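Local atomic coordinates of hydrolase, haloacid dehalogenase-like family (PDB entry 2I6X), a protein that is predicted to be a hydrolase of the haloacid dehalogenase (HAD) superfamily, its substrate not established. Residues I5-F10 against E168-I173; D154-M159 against L186-Y191. All blocks are in the same frame, centred on the assembly; numbering follows the deposited sequence.

Contact 1 of 2, residues I5-F10 against E168-I173; sequences IRNIVF and EETLFI
N7 chi1 lies off the staggered positions at -33°, with CG on the side of the backbone N, and chi2 (-72°) turns the amide so that ND2 faces T170, whose OG1 also stands beside its backbone N; N7 ND2 donates to T170 OG1 at 2.9 Å. T170 OG1 also bonds K166 O. A water accepts from N7 ND2 and donates to E169 OE1. R6 runs alongside E169 in the same direction, guanidinium and carboxylate turned 80° apart, with E169 OE1 at the guanidinium edge; the salt bridge from R6 NE to E169 OE1 is long, 3.5 Å. Strands 7-10 and 170-173 run nearly parallel. E169 O takes both R6 N and N7 N; farther on, L171 N to N7 O, V9 N to L171 O and I173 N to V9 O are all 2.8 Å. On one face I173 CD1 fits between I8 CG2 and F10 CE1, each 3.7 Å from it, with helix 200-207 packed over I8 and I173. On the other, V9 CG1 meets the F172 ring at its edge, 3.7 Å from CD1. Side-chain polar links gather where the strands begin. The backbone bonds set the register of the middle strand and its neighbour, and apolar faces bury it, consistent with fixing the acidic motifs that follow these strands in HAD enzymes.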
loop_
_atom_site.group_PDB
_atom_site.type_symbol
_atom_site.label_atom_id
_atom_site.label_comp_id
_atom_site.label_asym_id
_atom_site.label_seq_id
_atom_site.Cartn_x
_atom_site.Cartn_y
_atom_site.Cartn_z
ATOM N N ILE A 5 8.112 20.739 5.773
ATOM C CA ILE A 5 7.881 19.324 5.914
ATOM C C ILE A 5 9.037 18.685 6.700
ATOM O O ILE A 5 10.209 18.891 6.362
ATOM C CB ILE A 5 7.770 18.669 4.490
ATOM C CG1 ILE A 5 6.715 19.363 3.606
ATOM C CG2 ILE A 5 7.560 17.162 4.573
ATOM C CD1 ILE A 5 5.310 19.281 4.104
ATOM N N ARG A 6 8.687 17.929 7.743
ATOM C CA ARG A 6 9.622 17.117 8.531
ATOM C C ARG A 6 9.438 15.602 8.289
ATOM O O ARG A 6 10.382 14.821 8.441
ATOM C CB ARG A 6 9.435 17.395 10.029
ATOM C CG ARG A 6 9.814 18.798 10.493
ATOM C CD ARG A 6 10.280 18.740 11.950
ATOM N NE ARG A 6 10.236 20.037 12.636
ATOM C CZ ARG A 6 11.136 21.013 12.495
ATOM N NH1 ARG A 6 12.178 20.865 11.676
ATOM N NH2 ARG A 6 10.990 22.149 13.173
ATOM N N ASN A 7 8.211 15.206 7.936
ATOM C CA ASN A 7 7.841 13.813 7.765
ATOM C C ASN A 7 7.200 13.602 6.395
ATOM O O ASN A 7 6.515 14.490 5.882
ATOM C CB ASN A 7 6.862 13.354 8.854
ATOM C CG ASN A 7 7.097 14.043 10.191
ATOM O OD1 ASN A 7 8.082 13.770 10.885
ATOM N ND2 ASN A 7 6.192 14.942 10.557
ATOM N N ILE A 8 7.439 12.438 5.798
ATOM C CA ILE A 8 6.822 12.127 4.535
ATOM C C ILE A 8 6.276 10.720 4.660
ATOM O O ILE A 8 6.981 9.829 5.122
ATOM C CB ILE A 8 7.831 12.204 3.334
ATOM C CG1 ILE A 8 8.576 13.543 3.290
ATOM C CG2 ILE A 8 7.119 11.968 1.999
ATOM C CD1 ILE A 8 9.938 13.416 2.677
ATOM N N VAL A 9 5.028 10.530 4.235
ATOM C CA VAL A 9 4.317 9.256 4.308
ATOM C C VAL A 9 3.955 8.865 2.890
ATOM O O VAL A 9 3.416 9.678 2.145
ATOM C CB VAL A 9 2.993 9.384 5.135
ATOM C CG1 VAL A 9 2.209 8.050 5.129
ATOM C CG2 VAL A 9 3.280 9.827 6.557
ATOM N N PHE A 10 4.253 7.624 2.515
ATOM C CA PHE A 10 4.000 7.130 1.171
ATOM C C PHE A 10 2.992 6.010 1.221
ATOM O O PHE A 10 3.018 5.197 2.148
ATOM C CB PHE A 10 5.292 6.547 0.589
ATOM C CG PHE A 10 6.386 7.548 0.401
ATOM C CD1 PHE A 10 6.596 8.146 -0.845
ATOM C CD2 PHE A 10 7.229 7.882 1.450
ATOM C CE1 PHE A 10 7.616 9.077 -1.026
ATOM C CE2 PHE A 10 8.230 8.814 1.278
ATOM C CZ PHE A 10 8.422 9.410 0.033
ATOM N N GLU A 168 0.539 18.839 10.176
ATOM C CA GLU A 168 0.930 20.012 9.415
ATOM C C GLU A 168 2.418 20.038 9.064
ATOM O O GLU A 168 2.875 20.919 8.344
ATOM C CB GLU A 168 0.487 21.302 10.088
ATOM C CG GLU A 168 1.297 21.690 11.311
ATOM C CD GLU A 168 0.709 21.143 12.610
ATOM O OE1 GLU A 168 0.883 21.852 13.643
ATOM O OE2 GLU A 168 0.070 20.030 12.574
ATOM N N GLU A 169 3.172 19.069 9.558
ATOM C CA GLU A 169 4.580 18.968 9.205
ATOM C C GLU A 169 4.830 17.750 8.327
ATOM O O GLU A 169 5.969 17.381 8.071
ATOM C CB GLU A 169 5.432 18.879 10.463
ATOM C CG GLU A 169 5.351 20.109 11.358
ATOM C CD GLU A 169 6.376 20.065 12.475
ATOM O OE1 GLU A 169 6.889 18.960 12.773
ATOM O OE2 GLU A 169 6.682 21.136 13.049
ATOM N N THR A 170 3.756 17.129 7.868
ATOM C CA THR A 170 3.856 15.854 7.176
ATOM C C THR A 170 3.310 15.947 5.760
ATOM O O THR A 170 2.238 16.502 5.551
ATOM C CB THR A 170 3.112 14.735 7.966
ATOM O OG1 THR A 170 3.561 14.745 9.335
ATOM C CG2 THR A 170 3.379 13.394 7.361
ATOM N N LEU A 171 4.054 15.400 4.794
ATOM C CA LEU A 171 3.571 15.285 3.417
ATOM C C LEU A 171 3.072 13.864 3.156
ATOM O O LEU A 171 3.806 12.913 3.374
ATOM C CB LEU A 171 4.672 15.694 2.436
ATOM C CG LEU A 171 4.418 15.537 0.943
ATOM C CD1 LEU A 171 3.236 16.406 0.495
ATOM C CD2 LEU A 171 5.695 15.894 0.170
ATOM N N PHE A 172 1.815 13.724 2.727
ATOM C CA PHE A 172 1.167 12.405 2.508
ATOM C C PHE A 172 0.983 12.166 1.023
ATOM O O PHE A 172 0.343 12.970 0.335
ATOM C CB PHE A 172 -0.183 12.344 3.250
ATOM C CG PHE A 172 -0.990 11.053 3.011
ATOM C CD1 PHE A 172 -0.597 9.841 3.588
ATOM C CD2 PHE A 172 -2.157 11.072 2.237
ATOM C CE1 PHE A 172 -1.353 8.638 3.385
ATOM C CE2 PHE A 172 -2.917 9.911 2.032
ATOM C CZ PHE A 172 -2.517 8.680 2.605
ATOM N N ILE A 173 1.594 11.095 0.501
ATOM C CA ILE A 173 1.620 10.842 -0.956
ATOM C C ILE A 173 0.833 9.579 -1.239
ATOM O O ILE A 173 1.268 8.461 -0.908
ATOM C CB ILE A 173 3.066 10.803 -1.512
ATOM C CG1 ILE A 173 3.833 12.075 -1.116
ATOM C CG2 ILE A 173 3.083 10.581 -3.065
ATOM C CD1 ILE A 173 5.374 11.992 -1.290
HETATM O O HOH W 1 6.252 16.390 13.142
#

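Contact 2 of 2, residues D154-M159 against L186-Y191; sequences DIFLEM and LGFHTY
L186 CD1 presses against the base of F156, 3.4 Å from F156 CB and 3.8 Å from F156 CG, the two side chains crossing at a slant. Beside them L157, at the exposed margin, brings CD2 to 4.3 Å from L186 CD2. The aromatic pair is looser, F156 CD1 standing 4.1 Å from F188 CE2. In M159, a selenomethionine, the chain bends at its third torsion (chi3 74°), which swings CE round to meet F188 tip to tip, CE lying 3.9 Å from F188 CZ. Together these groups join helix 153-163 to the turn between helix 177-185 and edge strand 189-191, within the alpha/beta layering of a Rossmann-like HAD core. The backbone contributes a Schellman motif that ends helix 177-185: G187 takes a positive phi (101°), two hydrogen bonds run back into the last helical turn, and the chain turns so that F188 follows directly before the strand. Further aromatic and apolar contacts surround the cluster: F156 makes an edge-to-face pair with F172 and touches T182 and A183 of helix 177-185, whereas F188 leans on T170.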
loop_
_atom_site.group_PDB
_atom_site.type_symbol
_atom_site.label_atom_id
_atom_site.label_comp_id
_atom_site.label_asym_id
_atom_site.label_seq_id
_atom_site.Cartn_x
_atom_site.Cartn_y
_atom_site.Cartn_z
ATOM N N ASP A 154 -9.288 6.270 11.865
ATOM C CA ASP A 154 -8.594 5.488 12.890
ATOM C C ASP A 154 -7.178 5.061 12.495
ATOM O O ASP A 154 -6.275 5.127 13.318
ATOM C CB ASP A 154 -9.427 4.352 13.527
ATOM C CG ASP A 154 -9.946 3.299 12.534
ATOM O OD1 ASP A 154 -10.917 2.607 12.947
ATOM O OD2 ASP A 154 -9.430 3.127 11.401
ATOM N N ILE A 155 -6.966 4.693 11.236
ATOM C CA ILE A 155 -5.637 4.226 10.829
ATOM C C ILE A 155 -4.631 5.408 10.797
ATOM O O ILE A 155 -3.493 5.268 11.247
ATOM C CB ILE A 155 -5.647 3.390 9.497
ATOM C CG1 ILE A 155 -4.363 2.519 9.420
ATOM C CG2 ILE A 155 -5.906 4.312 8.233
ATOM C CD1 ILE A 155 -4.186 1.623 8.157
ATOM N N PHE A 156 -5.062 6.564 10.300
ATOM C CA PHE A 156 -4.277 7.797 10.429
ATOM C C PHE A 156 -3.942 8.150 11.882
ATOM O O PHE A 156 -2.800 8.558 12.183
ATOM C CB PHE A 156 -4.991 8.963 9.763
ATOM C CG PHE A 156 -5.055 8.848 8.245
ATOM C CD1 PHE A 156 -4.103 9.475 7.447
ATOM C CD2 PHE A 156 -6.061 8.108 7.633
ATOM C CE1 PHE A 156 -4.153 9.380 6.040
ATOM C CE2 PHE A 156 -6.136 7.990 6.211
ATOM C CZ PHE A 156 -5.180 8.624 5.413
ATOM N N LEU A 157 -4.928 8.002 12.771
ATOM C CA LEU A 157 -4.740 8.390 14.154
ATOM C C LEU A 157 -3.771 7.459 14.917
ATOM O O LEU A 157 -2.960 7.931 15.719
ATOM C CB LEU A 157 -6.094 8.549 14.877
ATOM C CG LEU A 157 -7.086 9.590 14.304
ATOM C CD1 LEU A 157 -8.330 9.642 15.155
ATOM C CD2 LEU A 157 -6.515 10.965 14.267
ATOM N N GLU A 158 -3.851 6.152 14.657
ATOM C CA GLU A 158 -2.900 5.208 15.219
ATOM C C GLU A 158 -1.468 5.593 14.799
ATOM O O GLU A 158 -0.576 5.694 15.653
ATOM C CB GLU A 158 -3.246 3.770 14.820
ATOM C CG GLU A 158 -2.431 2.730 15.603
ATOM C CD GLU A 158 -2.823 1.272 15.323
ATOM O OE1 GLU A 158 -4.011 1.031 15.047
ATOM O OE2 GLU A 158 -1.959 0.359 15.405
HETATM N N MSE A 159 -1.285 5.847 13.497
HETATM C CA MSE A 159 -0.025 6.314 12.917
HETATM C C MSE A 159 0.549 7.570 13.593
HETATM O O MSE A 159 1.712 7.585 14.004
HETATM C CB MSE A 159 -0.177 6.557 11.408
HETATM C CG MSE A 159 1.061 7.209 10.803
HETATM SE SE MSE A 159 1.038 7.333 8.853
HETATM C CE MSE A 159 -0.287 8.791 8.705
ATOM N N LEU A 186 -7.565 15.764 8.276
ATOM C CA LEU A 186 -6.736 15.663 9.452
ATOM C C LEU A 186 -5.584 16.676 9.538
ATOM O O LEU A 186 -4.870 16.703 10.547
ATOM C CB LEU A 186 -6.216 14.209 9.568
ATOM C CG LEU A 186 -7.362 13.230 9.872
ATOM C CD1 LEU A 186 -6.854 11.807 9.821
ATOM C CD2 LEU A 186 -8.084 13.557 11.220
ATOM N N GLY A 187 -5.380 17.470 8.483
ATOM C CA GLY A 187 -4.393 18.538 8.506
ATOM C C GLY A 187 -3.070 18.239 7.809
ATOM O O GLY A 187 -2.150 19.065 7.882
ATOM N N PHE A 188 -2.970 17.088 7.125
ATOM C CA PHE A 188 -1.790 16.768 6.298
ATOM C C PHE A 188 -1.650 17.640 5.047
ATOM O O PHE A 188 -2.648 18.098 4.490
ATOM C CB PHE A 188 -1.770 15.292 5.863
ATOM C CG PHE A 188 -1.641 14.322 7.003
ATOM C CD1 PHE A 188 -0.400 13.793 7.345
ATOM C CD2 PHE A 188 -2.767 13.917 7.734
ATOM C CE1 PHE A 188 -0.274 12.897 8.386
ATOM C CE2 PHE A 188 -2.654 13.017 8.780
ATOM C CZ PHE A 188 -1.409 12.508 9.128
ATOM N N HIS A 189 -0.395 17.875 4.645
ATOM C CA HIS A 189 -0.047 18.208 3.256
ATOM C C HIS A 189 -0.215 16.949 2.439
ATOM O O HIS A 189 0.147 15.869 2.898
ATOM C CB HIS A 189 1.379 18.739 3.149
ATOM C CG HIS A 189 1.583 19.979 3.952
ATOM N ND1 HIS A 189 1.212 21.226 3.490
ATOM C CD2 HIS A 189 2.022 20.160 5.220
ATOM C CE1 HIS A 189 1.445 22.127 4.431
ATOM N NE2 HIS A 189 1.944 21.508 5.488
ATOM N N THR A 190 -0.826 17.079 1.265
ATOM C CA THR A 190 -1.059 15.904 0.440
ATOM C C THR A 190 -0.517 16.109 -0.960
ATOM O O THR A 190 -0.346 17.248 -1.420
ATOM C CB THR A 190 -2.564 15.460 0.360
ATOM O OG1 THR A 190 -3.353 16.503 -0.221
ATOM C CG2 THR A 190 -3.136 15.063 1.737
ATOM N N TYR A 191 -0.204 14.996 -1.608
ATOM C CA TYR A 191 0.036 14.983 -3.054
ATOM C C TYR A 191 -0.580 13.702 -3.624
ATOM O O TYR A 191 -0.426 12.653 -3.038
ATOM C CB TYR A 191 1.521 15.087 -3.390
ATOM C CG TYR A 191 1.740 15.170 -4.881
ATOM C CD1 TYR A 191 1.663 16.395 -5.546
ATOM C CD2 TYR A 191 2.000 14.018 -5.637
ATOM C CE1 TYR A 191 1.838 16.473 -6.909
ATOM C CE2 TYR A 191 2.172 14.079 -6.995
ATOM C CZ TYR A 191 2.093 15.309 -7.632
ATOM O OH TYR A 191 2.276 15.388 -8.997
#

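Overall arrangement
The two contacts share one parallel sheet, ordered 139-142, 106-111, 7-10, 170-173, 189-191, their centres about 9 Å apart and on the same side of the chain's centre. Contact 1 pairs the middle strand with the next; contact 2 joins the approach to an outermost strand, 189-191, to helix 153-163. Their segments alternate along the chain: 5-10, 154-159, 168-173, 186-191. Strand 170-173 links them directly, since F172 N lies 2.7 Å from H189 O and F172 O 2.9 Å from Y191 N, both probable hydrogen bonds. Residues near the N-terminus are thereby built into one layer with the last strands, as in other HAD-like hydrolases.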